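Local structure of McyG protein (Microcystis aeruginosa PCC 7806, 4R0M) at residues S396-Y401 with E410-G415; R17-V22 with A86-F91; Q46-L51 with M236-A241. The protein binds phenylalanyl-adenylate in its adenylation domain and, as part of microcystin synthetase, probably activates an acid for transfer to its peptidyl carrier protein domain. All coordinates share one frame; numbering follows the deposited sequence.

Overall arrangement
From the N terminus, residues 17-22 and then 46-51 pass before the chain returns with 86-91 to close interaction 2 over 63 intervening residues. Interaction 3 closes later, when 236-241 meets 46-51 across 184 residues, so the two contacts cross along the sequence. They also touch in space, with centres about 11 Å apart: Val-22 and Trp-88 both pack on Val-238. Together they pack helices 19-27, 48-64, 80-93 and 227-240 against one another. Interaction 1 follows in series and spans eight residues, most of them helix, with the Tyr-401 side chain about 8 Å from the bound adenylate. Its centre lies about 24 Å from that of interaction 2 and about 31 Å from that of interaction 3.

Interaction 1 of 3, residues S396-Y401 with E410-G415; sequences SVTKGY and EVFQEG
Phe-412 fills the bend of the chain at Thr-398 to Tyr-401, in an adenylation-domain segment whose sequence is consistent with the A6 core motif of the ANL family. The bend follows strand 388-394, while Phe-412 leaves helix 405-411 to start the short strand 412-413, paired antiparallel with 416-419. Its CB points toward the bend, and CG lies anti to the carbonyl carbon (chi1 -66°), which carries the ring up to the backbone of 398-400. Along one side of the ring, CD1 stands 4.0 Å from Lys-399 O, and CE1 comes to 3.3 Å from Thr-398 O. At the far end CZ meets the methyl CG2 of Thr-398 at 3.8 Å, a contact made in the plane of the ring at its edge. On the other side CE2 is 3.7 Å from Gly-400 CA. The peptide of Lys-399 covers one face, its O lying 3.8 Å above the plane of the Phe-412 ring and over the centre.

No hydrogen bond joins the two segments, and the polar ends find their partners elsewhere: Thr-398 OG1 with Ile-193 O, Tyr-401 OH with Glu-338 OE2. Phe-417 of strand 416-419 also meets the Phe-412 ring. The side chain of Tyr-401 is about 8 Å from the bound adenylate. Its ring and that of Phe-412 are inclined at 60°, with CE2 of Tyr-401 3.7 Å from CE2 of Phe-412; the same Tyr-401 CE2 takes CG2 of Val-411 at the ring edge, 3.8 Å away.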
loop_
_atom_site.group_PDB
_atom_site.type_symbol
_atom_site.label_atom_id
_atom_site.label_comp_id
_atom_site.label_asym_id
_atom_site.label_seq_id
_atom_site.Cartn_x
_atom_site.Cartn_y
_atom_site.Cartn_z
ATOM N N SER A 396 -8.283 3.242 16.212
ATOM C CA SER A 396 -7.267 2.963 15.191
ATOM C C SER A 396 -7.250 4.003 14.064
ATOM O O SER A 396 -6.294 4.065 13.288
ATOM C CB SER A 396 -7.443 1.555 14.616
ATOM O OG SER A 396 -8.596 1.465 13.798
ATOM N N VAL A 397 -8.303 4.815 13.993
ATOM C CA VAL A 397 -8.462 5.821 12.942
ATOM C C VAL A 397 -7.820 7.148 13.344
ATOM O O VAL A 397 -7.988 7.609 14.474
ATOM C CB VAL A 397 -9.956 6.029 12.598
ATOM C CG1 VAL A 397 -10.142 7.125 11.556
ATOM C CG2 VAL A 397 -10.569 4.725 12.107
ATOM N N THR A 398 -7.087 7.750 12.406
ATOM C CA THR A 398 -6.427 9.046 12.604
ATOM C C THR A 398 -7.400 10.140 13.060
ATOM O O THR A 398 -8.590 10.098 12.742
ATOM C CB THR A 398 -5.673 9.505 11.327
ATOM O OG1 THR A 398 -4.916 10.687 11.608
ATOM C CG2 THR A 398 -6.637 9.795 10.176
ATOM N N LYS A 399 -6.880 11.112 13.807
ATOM C CA LYS A 399 -7.693 12.212 14.317
ATOM C C LYS A 399 -7.631 13.457 13.430
ATOM O O LYS A 399 -8.516 14.315 13.501
ATOM C CB LYS A 399 -7.295 12.553 15.756
ATOM C CG LYS A 399 -7.819 11.560 16.783
ATOM C CD LYS A 399 -7.079 11.681 18.107
ATOM C CE LYS A 399 -7.501 10.588 19.077
ATOM N NZ LYS A 399 -6.538 10.452 20.209
ATOM N N GLY A 400 -6.594 13.550 12.598
ATOM C CA GLY A 400 -6.430 14.693 11.699
ATOM C C GLY A 400 -5.139 14.710 10.899
ATOM O O GLY A 400 -4.161 14.047 11.256
ATOM N N TYR A 401 -5.145 15.476 9.812
ATOM C CA TYR A 401 -3.967 15.653 8.964
ATOM C C TYR A 401 -3.060 16.753 9.504
ATOM O O TYR A 401 -3.499 17.610 10.270
ATOM C CB TYR A 401 -4.377 15.972 7.523
ATOM C CG TYR A 401 -5.162 14.878 6.836
ATOM C CD1 TYR A 401 -4.516 13.870 6.125
ATOM C CD2 TYR A 401 -6.557 14.855 6.892
ATOM C CE1 TYR A 401 -5.234 12.868 5.491
ATOM C CE2 TYR A 401 -7.284 13.857 6.261
ATOM C CZ TYR A 401 -6.617 12.866 5.565
ATOM O OH TYR A 401 -7.334 11.874 4.938
ATOM N N GLU A 410 -13.432 19.320 6.388
ATOM C CA GLU A 410 -14.169 18.683 5.299
ATOM C C GLU A 410 -14.427 17.195 5.552
ATOM O O GLU A 410 -15.570 16.742 5.469
ATOM C CB GLU A 410 -13.431 18.878 3.966
ATOM C CG GLU A 410 -14.187 18.374 2.741
ATOM C CD GLU A 410 -13.292 18.129 1.532
ATOM O OE1 GLU A 410 -12.049 18.202 1.660
ATOM O OE2 GLU A 410 -13.837 17.851 0.441
ATOM N N VAL A 411 -13.369 16.442 5.860
ATOM C CA VAL A 411 -13.467 14.975 5.939
ATOM C C VAL A 411 -13.712 14.405 7.343
ATOM O O VAL A 411 -14.094 13.242 7.478
ATOM C CB VAL A 411 -12.269 14.257 5.262
ATOM C CG1 VAL A 411 -12.234 14.552 3.768
ATOM C CG2 VAL A 411 -10.947 14.624 5.927
ATOM N N PHE A 412 -13.489 15.217 8.376
ATOM C CA PHE A 412 -13.820 14.828 9.750
ATOM C C PHE A 412 -15.068 15.560 10.241
ATOM O O PHE A 412 -15.047 16.776 10.435
ATOM C CB PHE A 412 -12.648 15.091 10.705
ATOM C CG PHE A 412 -11.443 14.234 10.444
ATOM C CD1 PHE A 412 -11.355 12.953 10.977
ATOM C CD2 PHE A 412 -10.388 14.715 9.677
ATOM C CE1 PHE A 412 -10.242 12.162 10.740
ATOM C CE2 PHE A 412 -9.271 13.931 9.435
ATOM C CZ PHE A 412 -9.199 12.653 9.967
ATOM N N GLN A 413 -16.153 14.812 10.427
ATOM C CA GLN A 413 -17.414 15.366 10.924
ATOM C C GLN A 413 -18.118 14.408 11.876
ATOM O O GLN A 413 -18.209 13.209 11.604
ATOM C CB GLN A 413 -18.354 15.714 9.765
ATOM C CG GLN A 413 -18.101 17.074 9.131
ATOM C CD GLN A 413 -19.069 17.389 8.004
ATOM O OE1 GLN A 413 -19.375 16.534 7.170
ATOM N NE2 GLN A 413 -19.552 18.630 7.970
ATOM N N GLU A 414 -18.610 14.956 12.990
ATOM C CA GLU A 414 -19.414 14.221 13.983
ATOM C C GLU A 414 -18.710 12.987 14.565
ATOM O O GLU A 414 -19.367 12.056 15.040
ATOM C CB GLU A 414 -20.788 13.825 13.406
ATOM C CG GLU A 414 -21.563 14.948 12.721
ATOM C CD GLU A 414 -22.215 15.921 13.689
ATOM O OE1 GLU A 414 -22.402 15.570 14.877
ATOM O OE2 GLU A 414 -22.553 17.043 13.251
ATOM N N GLY A 415 -17.379 12.988 14.525
ATOM C CA GLY A 415 -16.583 11.855 14.997
ATOM C C GLY A 415 -16.355 10.786 13.942
ATOM O O GLY A 415 -15.840 9.708 14.245
#

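Interaction 2 of 3, residues R17-V22 with A86-F91; sequences RTLSEV and ALWACF
Leu-19, in the first turn of helix 19-27, comes within 6.5 Å of Phe-91 on helix 80-93, measured between their CA atoms. The contact is a buried helix-to-helix packing in the adenylation domain, held by a CH-pi interaction and without a hydrogen bond between the segments. Leu-19 holds CG beside its backbone N (chi1 -71°) and from there sends CD1 over the face of the Phe-91 ring, 3.5 Å from the centroid and only 7° off the normal. All six ring carbons are thus nearly equally distant from this methyl. The opposite face of the Phe-91 ring is covered within its own helix by Leu-87 O, 3.4 Å above the plane and displaced to the rim, so the ring is sandwiched between a methyl and a carbonyl. A serine in place of Phe-91 would probably leave the Leu-19 methyl without its aromatic seat and open a gap between the two helices.

Thr-18 stands at the N-cap position of helix 19-27, and its OG1 shares a hydrogen bond with Ser-20 OG. Helix 227-240 closes a further side of the contact, with Ile-235 against Leu-19 and Val-238 against Trp-88. Trp-88 lies one turn before Phe-91, and CD2 of Phe-91 rests over one face of its indole. The indole turns its edge to helix 19-27: CZ3 of Trp-88 is 3.9 Å from Leu-19 CB and 3.3 Å from Leu-19 O, which lies near the ring plane.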
loop_
_atom_site.group_PDB
_atom_site.type_symbol
_atom_site.label_atom_id
_atom_site.label_comp_id
_atom_site.label_asym_id
_atom_site.label_seq_id
_atom_site.Cartn_x
_atom_site.Cartn_y
_atom_site.Cartn_z
ATOM N N ARG A 17 -0.313 1.332 25.981
ATOM C CA ARG A 17 1.098 1.110 25.698
ATOM C C ARG A 17 1.630 2.137 24.699
ATOM O O ARG A 17 0.873 2.692 23.903
ATOM C CB ARG A 17 1.309 -0.297 25.130
ATOM C CG ARG A 17 1.285 -1.422 26.151
ATOM C CD ARG A 17 1.351 -2.771 25.448
ATOM N NE ARG A 17 1.893 -3.819 26.309
ATOM C CZ ARG A 17 3.185 -4.131 26.402
ATOM N NH1 ARG A 17 4.091 -3.480 25.684
ATOM N NH2 ARG A 17 3.574 -5.103 27.217
ATOM N N THR A 18 2.933 2.394 24.762
ATOM C CA THR A 18 3.632 3.143 23.722
ATOM C C THR A 18 4.417 2.152 22.871
ATOM O O THR A 18 4.524 0.974 23.224
ATOM C CB THR A 18 4.610 4.183 24.302
ATOM O OG1 THR A 18 5.607 3.520 25.087
ATOM C CG2 THR A 18 3.874 5.211 25.153
ATOM N N LEU A 19 4.972 2.630 21.761
ATOM C CA LEU A 19 5.755 1.774 20.872
ATOM C C LEU A 19 7.038 1.256 21.531
ATOM O O LEU A 19 7.442 0.119 21.291
ATOM C CB LEU A 19 6.064 2.493 19.551
ATOM C CG LEU A 19 4.879 2.695 18.598
ATOM C CD1 LEU A 19 5.223 3.703 17.513
ATOM C CD2 LEU A 19 4.424 1.380 17.982
ATOM N N SER A 20 7.658 2.086 22.366
ATOM C CA SER A 20 8.873 1.701 23.089
ATOM C C SER A 20 8.647 0.518 24.038
ATOM O O SER A 20 9.466 -0.401 24.092
ATOM C CB SER A 20 9.466 2.896 23.839
ATOM O OG SER A 20 8.450 3.683 24.424
ATOM N N GLU A 21 7.529 0.540 24.761
ATOM C CA GLU A 21 7.148 -0.557 25.656
ATOM C C GLU A 21 6.891 -1.855 24.895
ATOM O O GLU A 21 7.243 -2.940 25.367
ATOM C CB GLU A 21 5.915 -0.177 26.484
ATOM C CG GLU A 21 6.185 0.898 27.529
ATOM C CD GLU A 21 4.922 1.558 28.055
ATOM O OE1 GLU A 21 3.809 1.115 27.701
ATOM O OE2 GLU A 21 5.048 2.533 28.829
ATOM N N VAL A 22 6.277 -1.732 23.719
ATOM C CA VAL A 22 5.999 -2.874 22.846
ATOM C C VAL A 22 7.291 -3.555 22.382
ATOM O O VAL A 22 7.394 -4.783 22.406
ATOM C CB VAL A 22 5.109 -2.457 21.652
ATOM C CG1 VAL A 22 5.157 -3.483 20.530
ATOM C CG2 VAL A 22 3.676 -2.251 22.116
ATOM N N ALA A 86 16.298 2.390 12.040
ATOM C CA ALA A 86 16.178 3.851 12.069
ATOM C C ALA A 86 14.769 4.313 12.438
ATOM O O ALA A 86 14.603 5.323 13.127
ATOM C CB ALA A 86 16.596 4.451 10.736
ATOM N N LEU A 87 13.763 3.576 11.972
ATOM C CA LEU A 87 12.365 3.863 12.294
ATOM C C LEU A 87 12.102 3.686 13.789
ATOM O O LEU A 87 11.472 4.541 14.425
ATOM C CB LEU A 87 11.429 2.960 11.481
ATOM C CG LEU A 87 9.919 3.136 11.667
ATOM C CD1 LEU A 87 9.385 4.279 10.814
ATOM C CD2 LEU A 87 9.193 1.841 11.331
ATOM N N TRP A 88 12.591 2.572 14.336
ATOM C CA TRP A 88 12.465 2.275 15.761
ATOM C C TRP A 88 13.302 3.177 16.617
ATOM O O TRP A 88 12.915 3.496 17.742
ATOM C CB TRP A 88 12.770 0.808 16.040
ATOM C CG TRP A 88 11.594 -0.080 15.728
ATOM C CD1 TRP A 88 11.419 -0.905 14.620
ATOM C CD2 TRP A 88 10.366 -0.238 16.517
ATOM N NE1 TRP A 88 10.208 -1.551 14.676
ATOM C CE2 TRP A 88 9.527 -1.195 15.785
ATOM C CE3 TRP A 88 9.897 0.293 17.717
ATOM C CZ2 TRP A 88 8.280 -1.586 16.253
ATOM C CZ3 TRP A 88 8.637 -0.109 18.177
ATOM C CH2 TRP A 88 7.850 -1.026 17.460
ATOM N N ALA A 89 14.445 3.614 16.093
ATOM C CA ALA A 89 15.259 4.624 16.767
ATOM C C ALA A 89 14.429 5.875 17.053
ATOM O O ALA A 89 14.430 6.385 18.176
ATOM C CB ALA A 89 16.479 4.976 15.934
ATOM N N CYS A 90 13.723 6.349 16.026
ATOM C CA CYS A 90 12.832 7.498 16.131
ATOM C C CYS A 90 11.694 7.243 17.117
ATOM O O CYS A 90 11.368 8.113 17.932
ATOM C CB CYS A 90 12.267 7.866 14.752
ATOM S SG CYS A 90 13.504 8.451 13.564
ATOM N N PHE A 91 11.097 6.054 17.046
ATOM C CA PHE A 91 10.017 5.681 17.967
ATOM C C PHE A 91 10.455 5.778 19.433
ATOM O O PHE A 91 9.746 6.359 20.259
ATOM C CB PHE A 91 9.489 4.272 17.669
ATOM C CG PHE A 91 8.669 4.169 16.408
ATOM C CD1 PHE A 91 8.034 5.283 15.864
ATOM C CD2 PHE A 91 8.503 2.939 15.781
ATOM C CE1 PHE A 91 7.270 5.172 14.708
ATOM C CE2 PHE A 91 7.738 2.824 14.627
ATOM C CZ PHE A 91 7.123 3.942 14.089
#

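Interaction 3 of 3, residues Q46-L51 with M236-A241; sequences QSYQDL and MAVDLA
Tyr-48, the first residue of helix 48-64, packs its ring obliquely against the Schellman motif that ends helix 227-240 at Ala-241. The start of one helix is therefore packed on the finish of another, both buried in the adenylation domain. Their CA atoms come nearest at Tyr-48 and Val-238, 7.8 Å apart.

A chi1 of -72° turns CG of Tyr-48 away from its own carbonyl and projects the ring from its helix toward the last turn of 227-240. One side of the ring, through CE1, meets the methyl CG2 of Val-238 at 3.7 Å. The other side, through CE2, approaches the backbone of Ala-241 and lies 3.8 Å from its C atom. The phenol end reaches past them to Ala-237, where OH comes to 3.3 Å from Ala-237 O, the carbonyl that also receives Cys-242 N, and to 3.8 Å from Ala-237 CB. Val-238 also packs on Val-22 and Ala-26, linking this contact to helix 19-27.

Both helix ends are finished by their own bonds. In the Schellman motif Ala-241, with positive phi, donates its N to Val-238 O at 2.9 Å, while the Cys-242 bond closes the outer turn. At the other end Ser-47 and Asp-50 form a capping box. Ser-47 OG accepts from Asp-50 N at 3.2 Å and a fairly straight 160°, while the return bond from Ser-47 N to Asp-50 OD2 is weak. Ser-47 OG also donates to Asp-50 OD2 at 2.6 Å, coming from above the carboxylate plane.

The tyrosine hydroxyl is buried yet provided for, being hydrogen-bonded to Cys-242 O and to Gln-244 NE2. Apolar contacts thus hold the ring of Tyr-48, and polar ones fix its tip where the chain leaves helix 227-240 for strand 243-246.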
loop_
_atom_site.group_PDB
_atom_site.type_symbol
_atom_site.label_atom_id
_atom_site.label_comp_id
_atom_site.label_asym_id
_atom_site.label_seq_id
_atom_site.Cartn_x
_atom_site.Cartn_y
_atom_site.Cartn_z
ATOM N N GLN A 46 18.072 -10.540 12.702
ATOM C CA GLN A 46 18.267 -9.557 13.755
ATOM C C GLN A 46 17.165 -9.763 14.786
ATOM O O GLN A 46 16.002 -9.444 14.532
ATOM C CB GLN A 46 18.218 -8.136 13.180
ATOM C CG GLN A 46 18.566 -7.034 14.173
ATOM C CD GLN A 46 18.455 -5.636 13.584
ATOM O OE1 GLN A 46 17.519 -5.328 12.839
ATOM N NE2 GLN A 46 19.408 -4.774 13.929
ATOM N N SER A 47 17.533 -10.317 15.941
ATOM C CA SER A 47 16.583 -10.528 17.038
ATOM C C SER A 47 16.054 -9.190 17.546
ATOM O O SER A 47 16.692 -8.153 17.354
ATOM C CB SER A 47 17.232 -11.315 18.182
ATOM O OG SER A 47 18.120 -10.502 18.934
ATOM N N TYR A 48 14.893 -9.218 18.195
ATOM C CA TYR A 48 14.288 -7.999 18.732
ATOM C C TYR A 48 15.193 -7.280 19.733
ATOM O O TYR A 48 15.154 -6.052 19.840
ATOM C CB TYR A 48 12.918 -8.290 19.341
ATOM C CG TYR A 48 11.852 -8.585 18.314
ATOM C CD1 TYR A 48 11.590 -7.689 17.274
ATOM C CD2 TYR A 48 11.096 -9.751 18.382
ATOM C CE1 TYR A 48 10.614 -7.953 16.328
ATOM C CE2 TYR A 48 10.113 -10.024 17.441
ATOM C CZ TYR A 48 9.877 -9.121 16.417
ATOM O OH TYR A 48 8.902 -9.381 15.477
ATOM N N GLN A 49 16.013 -8.057 20.442
ATOM C CA GLN A 49 17.039 -7.523 21.334
ATOM C C GLN A 49 18.112 -6.755 20.555
ATOM O O GLN A 49 18.512 -5.661 20.962
ATOM C CB GLN A 49 17.671 -8.658 22.159
ATOM C CG GLN A 49 18.719 -8.215 23.177
ATOM C CD GLN A 49 18.155 -7.300 24.252
ATOM O OE1 GLN A 49 18.446 -6.103 24.277
ATOM N NE2 GLN A 49 17.335 -7.857 25.140
ATOM N N ASP A 50 18.569 -7.333 19.442
ATOM C CA ASP A 50 19.559 -6.690 18.570
ATOM C C ASP A 50 19.005 -5.417 17.932
ATOM O O ASP A 50 19.706 -4.407 17.846
ATOM C CB ASP A 50 20.029 -7.647 17.469
ATOM C CG ASP A 50 20.798 -8.839 18.006
ATOM O OD1 ASP A 50 21.851 -8.642 18.651
ATOM O OD2 ASP A 50 20.362 -9.982 17.757
ATOM N N LEU A 51 17.751 -5.478 17.486
ATOM C CA LEU A 51 17.071 -4.326 16.897
ATOM C C LEU A 51 17.005 -3.173 17.896
ATOM O O LEU A 51 17.356 -2.035 17.570
ATOM C CB LEU A 51 15.663 -4.714 16.424
ATOM C CG LEU A 51 14.690 -3.599 16.022
ATOM C CD1 LEU A 51 15.093 -2.951 14.704
ATOM C CD2 LEU A 51 13.270 -4.134 15.938
HETATM N N MSE A 236 2.940 -4.877 14.293
HETATM C CA MSE A 236 2.106 -5.991 14.761
HETATM C C MSE A 236 2.963 -7.152 15.185
HETATM O O MSE A 236 2.750 -7.725 16.257
HETATM C CB MSE A 236 1.079 -6.443 13.718
HETATM C CG MSE A 236 0.093 -7.414 14.370
HETATM SE SE MSE A 236 -1.307 -8.031 13.133
HETATM C CE MSE A 236 -0.213 -9.336 12.145
ATOM N N ALA A 237 3.945 -7.500 14.354
ATOM C CA ALA A 237 4.834 -8.621 14.634
ATOM C C ALA A 237 5.639 -8.395 15.912
ATOM O O ALA A 237 5.879 -9.334 16.673
ATOM C CB ALA A 237 5.756 -8.875 13.455
ATOM N N VAL A 238 6.041 -7.146 16.138
ATOM C CA VAL A 238 6.739 -6.757 17.363
ATOM C C VAL A 238 5.797 -6.888 18.566
ATOM O O VAL A 238 6.182 -7.434 19.601
ATOM C CB VAL A 238 7.313 -5.326 17.265
ATOM C CG1 VAL A 238 8.077 -4.958 18.529
ATOM C CG2 VAL A 238 8.224 -5.198 16.053
ATOM N N ASP A 239 4.565 -6.406 18.406
ATOM C CA ASP A 239 3.526 -6.505 19.431
ATOM C C ASP A 239 3.258 -7.956 19.824
ATOM O O ASP A 239 3.074 -8.264 21.000
ATOM C CB ASP A 239 2.235 -5.838 18.941
ATOM C CG ASP A 239 1.254 -5.541 20.069
ATOM O OD1 ASP A 239 1.687 -5.405 21.234
ATOM O OD2 ASP A 239 0.044 -5.430 19.783
ATOM N N LEU A 240 3.247 -8.839 18.828
ATOM C CA LEU A 240 3.086 -10.271 19.047
ATOM C C LEU A 240 4.379 -10.933 19.514
ATOM O O LEU A 240 4.347 -12.029 20.074
ATOM C CB LEU A 240 2.611 -10.953 17.760
ATOM C CG LEU A 240 1.159 -10.774 17.318
ATOM C CD1 LEU A 240 1.019 -11.143 15.848
ATOM C CD2 LEU A 240 0.212 -11.601 18.179
ATOM N N ALA A 241 5.507 -10.258 19.281
ATOM C CA ALA A 241 6.848 -10.819 19.497
ATOM C C ALA A 241 7.101 -12.051 18.614
ATOM O O ALA A 241 7.838 -12.966 18.995
ATOM C CB ALA A 241 7.087 -11.134 20.972
#